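Local coordinates for clavulanic acid biosynthesis oligopeptide binding protein 2 (Streptomyces clavuligerus, PDB 2WOL) that is a solute-binding protein from the clavulanic acid biosynthetic pathway that probably binds oligopeptides, as its family of peptide-transport receptors does, at residues Y430-R442 / I473-L485. Residues are numbered along the deposited sequence; the frame is centred on the assembly and turned at random.
Sequences YFSLGAGHPETVR and IKRNGGNWNLPEL
The segment 430-442 of this family 5 solute-binding protein, a short weakly bonded helical turn, a type I turn and the start of helix 438-444, packs against the irregular loop 473-485, and the type I turn G434-H437 meets the loop backbone at G477-N479. There N479 N donates to G436 O over 2.8 Å, in the carbonyl plane and on a lone pair, while a weak bond runs from G478 N to F431 O of the preceding helical turn. G477 fits tightly, its CA 3.3 Å from G436 O in a CH...O contact, and its N lies over one face of the H437 ring. That imidazole is held by its own helix: H437 is the N-cap, and ND1 accepts from E439 N within the ring plane.

At one end, F431 and W480 set their rings nearly parallel (21°) but displaced, so that contact is made mainly at their rims, F431 CD2 lying 3.5 Å from W480 CH2. At the other, R442 grips E484 end-on: NH1 to OE2 and NH2 to OE1, each 2.8 Å, with guanidinium and carboxylate 26° from coplanar. NH1 also donates to P438 O, which lies in the guanidinium plane, and this helps to set the rotation of the group; R475 adds a long salt bridge to E484. P438 CB lies 3.3 Å from E484 OE2.

With its CG anti to the backbone N (chi1 -178°), N479 turns its amide back into its own loop, where OD1 accepts from K474 N and ND2 donates to N481 O. A water joins ND2 to A435 O, and L482 CD2 touches the same oxygen at 3.3 Å.

Strand 448-453 borders the contact: F431, W480 and L482 all touch T451, W480 meets the ring of W453, and V441 reaches L449. F431 further contacts Q398 of strand 391-398, and R442 and E484 both touch H312 in a neighbouring loop.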
ATOM      1  N   TYR A 430      12.542   2.802  10.823  1.00 20.63           N
ATOM      2  CA  TYR A 430      11.434   3.372  11.598  1.00 20.27           C
ATOM      3  C   TYR A 430      10.275   2.397  11.803  1.00 20.68           C
ATOM      4  O   TYR A 430       9.660   2.367  12.870  1.00 20.59           O
ATOM      5  CB  TYR A 430      10.934   4.658  10.940  1.00 19.65           C
ATOM      6  CG  TYR A 430       9.979   5.470  11.791  1.00 18.92           C
ATOM      7  CD1 TYR A 430      10.426   6.132  12.936  1.00 18.16           C
ATOM      8  CD2 TYR A 430       8.634   5.595  11.439  1.00 18.13           C
ATOM      9  CE1 TYR A 430       9.559   6.887  13.714  1.00 17.80           C
ATOM     10  CE2 TYR A 430       7.755   6.354  12.212  1.00 17.40           C
ATOM     11  CZ  TYR A 430       8.225   6.993  13.349  1.00 17.80           C
ATOM     12  OH  TYR A 430       7.371   7.745  14.122  1.00 17.06           O
ATOM     13  N   PHE A 431       9.993   1.593  10.782  1.00 21.24           N
ATOM     14  CA  PHE A 431       8.871   0.658  10.827  1.00 21.89           C
ATOM     15  C   PHE A 431       9.275  -0.737  11.324  1.00 21.84           C
ATOM     16  O   PHE A 431       8.449  -1.474  11.862  1.00 22.29           O
ATOM     17  CB  PHE A 431       8.181   0.604   9.455  1.00 22.40           C
ATOM     18  CG  PHE A 431       7.928   1.966   8.854  1.00 23.02           C
ATOM     19  CD1 PHE A 431       8.739   2.456   7.835  1.00 24.11           C
ATOM     20  CD2 PHE A 431       6.893   2.770   9.325  1.00 23.74           C
ATOM     21  CE1 PHE A 431       8.514   3.721   7.283  1.00 24.28           C
ATOM     22  CE2 PHE A 431       6.658   4.035   8.782  1.00 23.87           C
ATOM     23  CZ  PHE A 431       7.471   4.511   7.760  1.00 24.14           C
ATOM     24  N   SER A 432      10.551  -1.079  11.165  1.00 21.45           N
ATOM     25  CA  SER A 432      11.071  -2.379  11.590  1.00 21.04           C
ATOM     26  C   SER A 432      11.586  -2.392  13.033  1.00 20.74           C
ATOM     27  O   SER A 432      11.365  -3.359  13.771  1.00 21.24           O
ATOM     28  CB  SER A 432      12.181  -2.841  10.641  1.00 21.20           C
ATOM     29  OG  SER A 432      13.180  -1.843  10.510  1.00 21.06           O
ATOM     30  N   LEU A 433      12.279  -1.328  13.430  1.00 19.88           N
ATOM     31  CA  LEU A 433      12.912  -1.283  14.748  1.00 19.11           C
ATOM     32  C   LEU A 433      12.567  -0.025  15.545  1.00 18.19           C
ATOM     33  O   LEU A 433      12.930   0.086  16.716  1.00 18.16           O
ATOM     34  CB  LEU A 433      14.439  -1.421  14.621  1.00 19.41           C
ATOM     35  CG  LEU A 433      15.021  -2.726  14.058  1.00 19.99           C
ATOM     36  CD1 LEU A 433      16.472  -2.524  13.651  1.00 20.74           C
ATOM     37  CD2 LEU A 433      14.891  -3.880  15.050  1.00 20.88           C
ATOM     38  N   GLY A 434      11.864   0.913  14.913  1.00 17.26           N
ATOM     39  CA  GLY A 434      11.531   2.190  15.546  1.00 15.94           C
ATOM     40  C   GLY A 434      10.129   2.194  16.120  1.00 15.01           C
ATOM     41  O   GLY A 434       9.843   1.477  17.079  1.00 14.80           O
ATOM     42  N   ALA A 435       9.255   3.005  15.528  1.00 14.09           N
ATOM     43  CA  ALA A 435       7.851   3.066  15.940  1.00 13.43           C
ATOM     44  C   ALA A 435       7.190   1.697  15.811  1.00 13.16           C
ATOM     45  O   ALA A 435       6.294   1.355  16.582  1.00 12.74           O
ATOM     46  CB  ALA A 435       7.098   4.097  15.112  1.00 13.51           C
ATOM     47  N   GLY A 436       7.653   0.912  14.839  1.00 12.84           N
ATOM     48  CA  GLY A 436       7.091  -0.408  14.569  1.00 12.69           C
ATOM     49  C   GLY A 436       7.580  -1.532  15.465  1.00 12.65           C
ATOM     50  O   GLY A 436       7.266  -2.698  15.222  1.00 12.86           O
ATOM     51  N   HIS A 437       8.346  -1.201  16.502  1.00 12.49           N
ATOM     52  CA  HIS A 437       8.759  -2.215  17.465  1.00 12.70           C
ATOM     53  C   HIS A 437       8.272  -1.886  18.872  1.00 12.58           C
ATOM     54  O   HIS A 437       8.725  -0.906  19.465  1.00 12.62           O
ATOM     55  CB  HIS A 437      10.273  -2.417  17.459  1.00 12.89           C
ATOM     56  CG  HIS A 437      10.695  -3.751  17.992  1.00 13.55           C
ATOM     57  ND1 HIS A 437      10.396  -4.170  19.270  1.00 14.26           N
ATOM     58  CD2 HIS A 437      11.383  -4.766  17.415  1.00 14.75           C
ATOM     59  CE1 HIS A 437      10.880  -5.385  19.458  1.00 15.42           C
ATOM     60  NE2 HIS A 437      11.487  -5.768  18.348  1.00 14.99           N
ATOM     61  N   PRO A 438       7.340  -2.705  19.406  1.00 12.50           N
ATOM     62  CA  PRO A 438       6.773  -2.498  20.743  1.00 12.55           C
ATOM     63  C   PRO A 438       7.797  -2.276  21.859  1.00 12.88           C
ATOM     64  O   PRO A 438       7.527  -1.505  22.783  1.00 12.87           O
ATOM     65  CB  PRO A 438       5.983  -3.785  20.983  1.00 12.63           C
ATOM     66  CG  PRO A 438       5.545  -4.186  19.614  1.00 12.47           C
ATOM     67  CD  PRO A 438       6.729  -3.874  18.742  1.00 12.40           C
ATOM     68  N   GLU A 439       8.958  -2.927  21.767  1.00 13.15           N
ATOM     69  CA  GLU A 439      10.005  -2.761  22.784  1.00 13.58           C
ATOM     70  C   GLU A 439      10.654  -1.379  22.703  1.00 13.24           C
ATOM     71  O   GLU A 439      10.971  -0.779  23.735  1.00 13.36           O
ATOM     72  CB  GLU A 439      11.089  -3.834  22.637  0.50 13.51           C
ATOM     73  CG  GLU A 439      10.673  -5.245  23.035  0.50 14.00           C
ATOM     74  CD  GLU A 439      11.711  -6.291  22.644  0.50 14.38           C
ATOM     75  OE1 GLU A 439      12.924  -6.029  22.806  0.50 15.85           O
ATOM     76  OE2 GLU A 439      11.316  -7.378  22.172  0.50 15.92           O
ATOM     77  N   THR A 440      10.838  -0.876  21.482  1.00 12.71           N
ATOM     78  CA  THR A 440      11.414   0.452  21.268  1.00 12.57           C
ATOM     79  C   THR A 440      10.471   1.529  21.790  1.00 12.09           C
ATOM     80  O   THR A 440      10.906   2.490  22.425  1.00 11.73           O
ATOM     81  CB  THR A 440      11.724   0.704  19.776  1.00 12.85           C
ATOM     82  OG1 THR A 440      12.621  -0.305  19.305  1.00 13.36           O
ATOM     83  CG2 THR A 440      12.360   2.078  19.564  1.00 13.09           C
ATOM     84  N   VAL A 441       9.178   1.349  21.527  1.00 11.50           N
ATOM     85  CA  VAL A 441       8.148   2.268  22.007  1.00 11.02           C
ATOM     86  C   VAL A 441       8.203   2.367  23.539  1.00 10.92           C
ATOM     87  O   VAL A 441       8.125   3.462  24.099  1.00 10.62           O
ATOM     88  CB  VAL A 441       6.741   1.841  21.504  1.00 11.06           C
ATOM     89  CG1 VAL A 441       5.634   2.652  22.178  1.00 10.37           C
ATOM     90  CG2 VAL A 441       6.656   1.988  19.986  1.00 11.30           C
ATOM     91  N   ARG A 442       8.368   1.224  24.202  1.00 11.06           N
ATOM     92  CA  ARG A 442       8.486   1.185  25.662  1.00 11.28           C
ATOM     93  C   ARG A 442       9.821   1.743  26.164  1.00 11.54           C
ATOM     94  O   ARG A 442       9.849   2.493  27.139  1.00 11.78           O
ATOM     95  CB  ARG A 442       8.250  -0.234  26.180  1.00 11.49           C
ATOM     96  CG  ARG A 442       6.794  -0.652  26.141  1.00 12.32           C
ATOM     97  CD  ARG A 442       6.654  -2.160  26.248  1.00 12.67           C
ATOM     98  NE  ARG A 442       5.256  -2.577  26.307  1.00 12.58           N
ATOM     99  CZ  ARG A 442       4.463  -2.705  25.245  1.00 12.86           C
ATOM    100  NH1 ARG A 442       4.924  -2.442  24.023  1.00 12.43           N
ATOM    101  NH2 ARG A 442       3.205  -3.098  25.411  1.00 12.70           N
ATOM    102  N   ILE A 473      -0.779  -7.509  16.244  1.00 14.43           N
ATOM    103  CA  ILE A 473       0.351  -6.889  16.934  1.00 14.59           C
ATOM    104  C   ILE A 473       1.602  -7.716  16.651  1.00 15.20           C
ATOM    105  O   ILE A 473       1.634  -8.916  16.935  1.00 15.65           O
ATOM    106  CB  ILE A 473       0.113  -6.771  18.456  1.00 14.39           C
ATOM    107  CG1 ILE A 473      -1.132  -5.920  18.737  1.00 13.38           C
ATOM    108  CG2 ILE A 473       1.340  -6.173  19.152  1.00 14.39           C
ATOM    109  CD1 ILE A 473      -1.709  -6.105  20.131  1.00 13.79           C
ATOM    110  N   LYS A 474       2.614  -7.077  16.069  1.00 15.65           N
ATOM    111  CA  LYS A 474       3.867  -7.761  15.755  1.00 16.31           C
ATOM    112  C   LYS A 474       4.905  -7.437  16.821  1.00 16.73           C
ATOM    113  O   LYS A 474       5.510  -6.364  16.807  1.00 16.53           O
ATOM    114  CB  LYS A 474       4.378  -7.376  14.362  1.00 16.16           C
ATOM    115  CG  LYS A 474       3.322  -7.386  13.255  1.00 16.71           C
ATOM    116  CD  LYS A 474       2.731  -8.777  13.021  1.00 18.44           C
ATOM    117  CE  LYS A 474       1.629  -8.735  11.974  1.00 19.55           C
ATOM    118  NZ  LYS A 474       2.157  -8.397  10.624  1.00 21.17           N
ATOM    119  N   ARG A 475       5.102  -8.374  17.746  1.00 17.71           N
ATOM    120  CA  ARG A 475       5.933  -8.147  18.933  1.00 18.64           C
ATOM    121  C   ARG A 475       7.423  -8.001  18.611  1.00 18.78           C
ATOM    122  O   ARG A 475       8.175  -7.404  19.390  1.00 19.21           O
ATOM    123  CB  ARG A 475       5.725  -9.265  19.968  1.00 18.91           C
ATOM    124  CG  ARG A 475       4.278  -9.719  20.177  1.00 20.68           C
ATOM    125  CD  ARG A 475       3.491  -8.837  21.145  1.00 23.06           C
ATOM    126  NE  ARG A 475       2.095  -9.276  21.236  1.00 24.73           N
ATOM    127  CZ  ARG A 475       1.147  -8.673  21.952  1.00 25.23           C
ATOM    128  NH1 ARG A 475       1.422  -7.588  22.665  1.00 24.98           N
ATOM    129  NH2 ARG A 475      -0.089  -9.162  21.958  1.00 25.56           N
ATOM    130  N   ASN A 476       7.842  -8.542  17.465  1.00 18.87           N
ATOM    131  CA  ASN A 476       9.254  -8.551  17.063  1.00 19.03           C
ATOM    132  C   ASN A 476       9.638  -7.475  16.044  1.00 18.42           C
ATOM    133  O   ASN A 476      10.743  -7.494  15.492  1.00 18.49           O
ATOM    134  CB  ASN A 476       9.643  -9.934  16.525  1.00 19.57           C
ATOM    135  CG  ASN A 476       9.564 -11.020  17.580  1.00 21.02           C
ATOM    136  OD1 ASN A 476       9.827 -10.781  18.761  1.00 23.84           O
ATOM    137  ND2 ASN A 476       9.211 -12.227  17.156  1.00 23.27           N
ATOM    138  N   GLY A 477       8.730  -6.533  15.800  1.00 17.55           N
ATOM    139  CA  GLY A 477       8.979  -5.474  14.828  1.00 16.53           C
ATOM    140  C   GLY A 477       8.089  -5.586  13.607  1.00 15.69           C
ATOM    141  O   GLY A 477       7.477  -6.631  13.369  1.00 15.99           O
ATOM    142  N   GLY A 478       8.024  -4.505  12.836  1.00 14.96           N
ATOM    143  CA  GLY A 478       7.124  -4.415  11.691  1.00 14.15           C
ATOM    144  C   GLY A 478       5.678  -4.276  12.126  1.00 13.53           C
ATOM    145  O   GLY A 478       4.760  -4.593  11.365  1.00 13.42           O
ATOM    146  N   ASN A 479       5.481  -3.802  13.354  1.00 12.65           N
ATOM    147  CA  ASN A 479       4.150  -3.646  13.931  1.00 11.77           C
ATOM    148  C   ASN A 479       3.447  -2.411  13.390  1.00 11.36           C
ATOM    149  O   ASN A 479       4.050  -1.340  13.291  1.00 11.05           O
ATOM    150  CB  ASN A 479       4.240  -3.562  15.460  1.00 11.75           C
ATOM    151  CG  ASN A 479       2.881  -3.443  16.131  1.00 11.55           C
ATOM    152  OD1 ASN A 479       1.938  -4.155  15.785  1.00 12.42           O
ATOM    153  ND2 ASN A 479       2.779  -2.543  17.107  1.00 11.77           N
ATOM    154  N   TRP A 480       2.170  -2.569  13.056  1.00 11.15           N
ATOM    155  CA  TRP A 480       1.350  -1.460  12.587  1.00 11.06           C
ATOM    156  C   TRP A 480       0.177  -1.135  13.508  1.00 10.53           C
ATOM    157  O   TRP A 480      -0.514  -0.128  13.322  1.00 10.62           O
ATOM    158  CB  TRP A 480       0.883  -1.716  11.156  1.00 11.59           C
ATOM    159  CG  TRP A 480       1.951  -1.374  10.187  1.00 12.29           C
ATOM    160  CD1 TRP A 480       2.788  -2.236   9.540  1.00 12.48           C
ATOM    161  CD2 TRP A 480       2.339  -0.058   9.788  1.00 11.99           C
ATOM    162  NE1 TRP A 480       3.662  -1.534   8.742  1.00 13.00           N
ATOM    163  CE2 TRP A 480       3.405  -0.195   8.872  1.00 12.85           C
ATOM    164  CE3 TRP A 480       1.872   1.227  10.099  1.00 12.60           C
ATOM    165  CZ2 TRP A 480       4.021   0.906   8.266  1.00 12.52           C
ATOM    166  CZ3 TRP A 480       2.484   2.318   9.499  1.00 12.36           C
ATOM    167  CH2 TRP A 480       3.549   2.149   8.593  1.00 12.66           C
ATOM    168  N   ASN A 481      -0.048  -1.998  14.491  1.00 10.06           N
ATOM    169  CA  ASN A 481      -1.009  -1.729  15.547  1.00  9.86           C
ATOM    170  C   ASN A 481      -0.246  -1.048  16.679  1.00  9.74           C
ATOM    171  O   ASN A 481       0.103  -1.668  17.691  1.00  9.67           O
ATOM    172  CB  ASN A 481      -1.688  -3.027  16.003  1.00  9.83           C
ATOM    173  CG  ASN A 481      -2.801  -2.790  17.017  1.00  9.34           C
ATOM    174  OD1 ASN A 481      -2.877  -1.733  17.644  1.00  9.00           O
ATOM    175  ND2 ASN A 481      -3.671  -3.787  17.182  1.00  9.77           N
ATOM    176  N   LEU A 482       0.014   0.241  16.494  1.00  9.26           N
ATOM    177  CA  LEU A 482       0.908   0.975  17.389  1.00  9.09           C
ATOM    178  C   LEU A 482       0.371   1.124  18.815  1.00  8.85           C
ATOM    179  O   LEU A 482       1.130   0.959  19.773  1.00  8.81           O
ATOM    180  CB  LEU A 482       1.317   2.328  16.785  1.00  9.25           C
ATOM    181  CG  LEU A 482       2.013   2.289  15.417  1.00  9.68           C
ATOM    182  CD1 LEU A 482       2.381   3.692  14.950  1.00 10.08           C
ATOM    183  CD2 LEU A 482       3.239   1.373  15.410  1.00 11.26           C
ATOM    184  N   PRO A 483      -0.933   1.424  18.970  1.00  8.89           N
ATOM    185  CA  PRO A 483      -1.499   1.427  20.321  1.00  9.17           C
ATOM    186  C   PRO A 483      -1.588   0.037  20.949  1.00  9.46           C
ATOM    187  O   PRO A 483      -1.905  -0.078  22.136  1.00  9.63           O
ATOM    188  CB  PRO A 483      -2.919   1.968  20.104  1.00  9.02           C
ATOM    189  CG  PRO A 483      -2.874   2.661  18.775  1.00  9.06           C
ATOM    190  CD  PRO A 483      -1.935   1.832  17.967  1.00  8.91           C
ATOM    191  N   GLU A 484      -1.332  -1.004  20.157  1.00  9.88           N
ATOM    192  CA  GLU A 484      -1.530  -2.396  20.589  1.00 10.60           C
ATOM    193  C   GLU A 484      -2.951  -2.605  21.122  1.00 10.90           C
ATOM    194  O   GLU A 484      -3.164  -3.215  22.176  1.00 11.17           O
ATOM    195  CB  GLU A 484      -0.458  -2.822  21.605  1.00 10.69           C
ATOM    196  CG  GLU A 484       0.955  -2.754  21.033  1.00 11.34           C
ATOM    197  CD  GLU A 484       2.053  -2.971  22.061  1.00 11.35           C
ATOM    198  OE1 GLU A 484       1.824  -3.704  23.052  1.00 12.59           O
ATOM    199  OE2 GLU A 484       3.154  -2.411  21.863  1.00 11.39           O
ATOM    200  N   LEU A 485      -3.918  -2.063  20.386  1.00 10.91           N
ATOM    201  CA  LEU A 485      -5.321  -2.253  20.702  1.00 11.36           C
ATOM    202  C   LEU A 485      -5.658  -3.728  20.568  1.00 11.80           C
ATOM    203  O   LEU A 485      -5.360  -4.351  19.549  1.00 11.70           O
ATOM    204  CB  LEU A 485      -6.208  -1.416  19.775  1.00 11.18           C
ATOM    205  CG  LEU A 485      -7.688  -1.316  20.164  1.00 11.28           C
ATOM    206  CD1 LEU A 485      -7.859  -0.493  21.430  1.00 11.94           C
ATOM    207  CD2 LEU A 485      -8.518  -0.726  19.029  1.00 11.35           C
TER
HETATM  208  O   HOH W   1       5.005  -0.754  17.939  1.00 11.89           O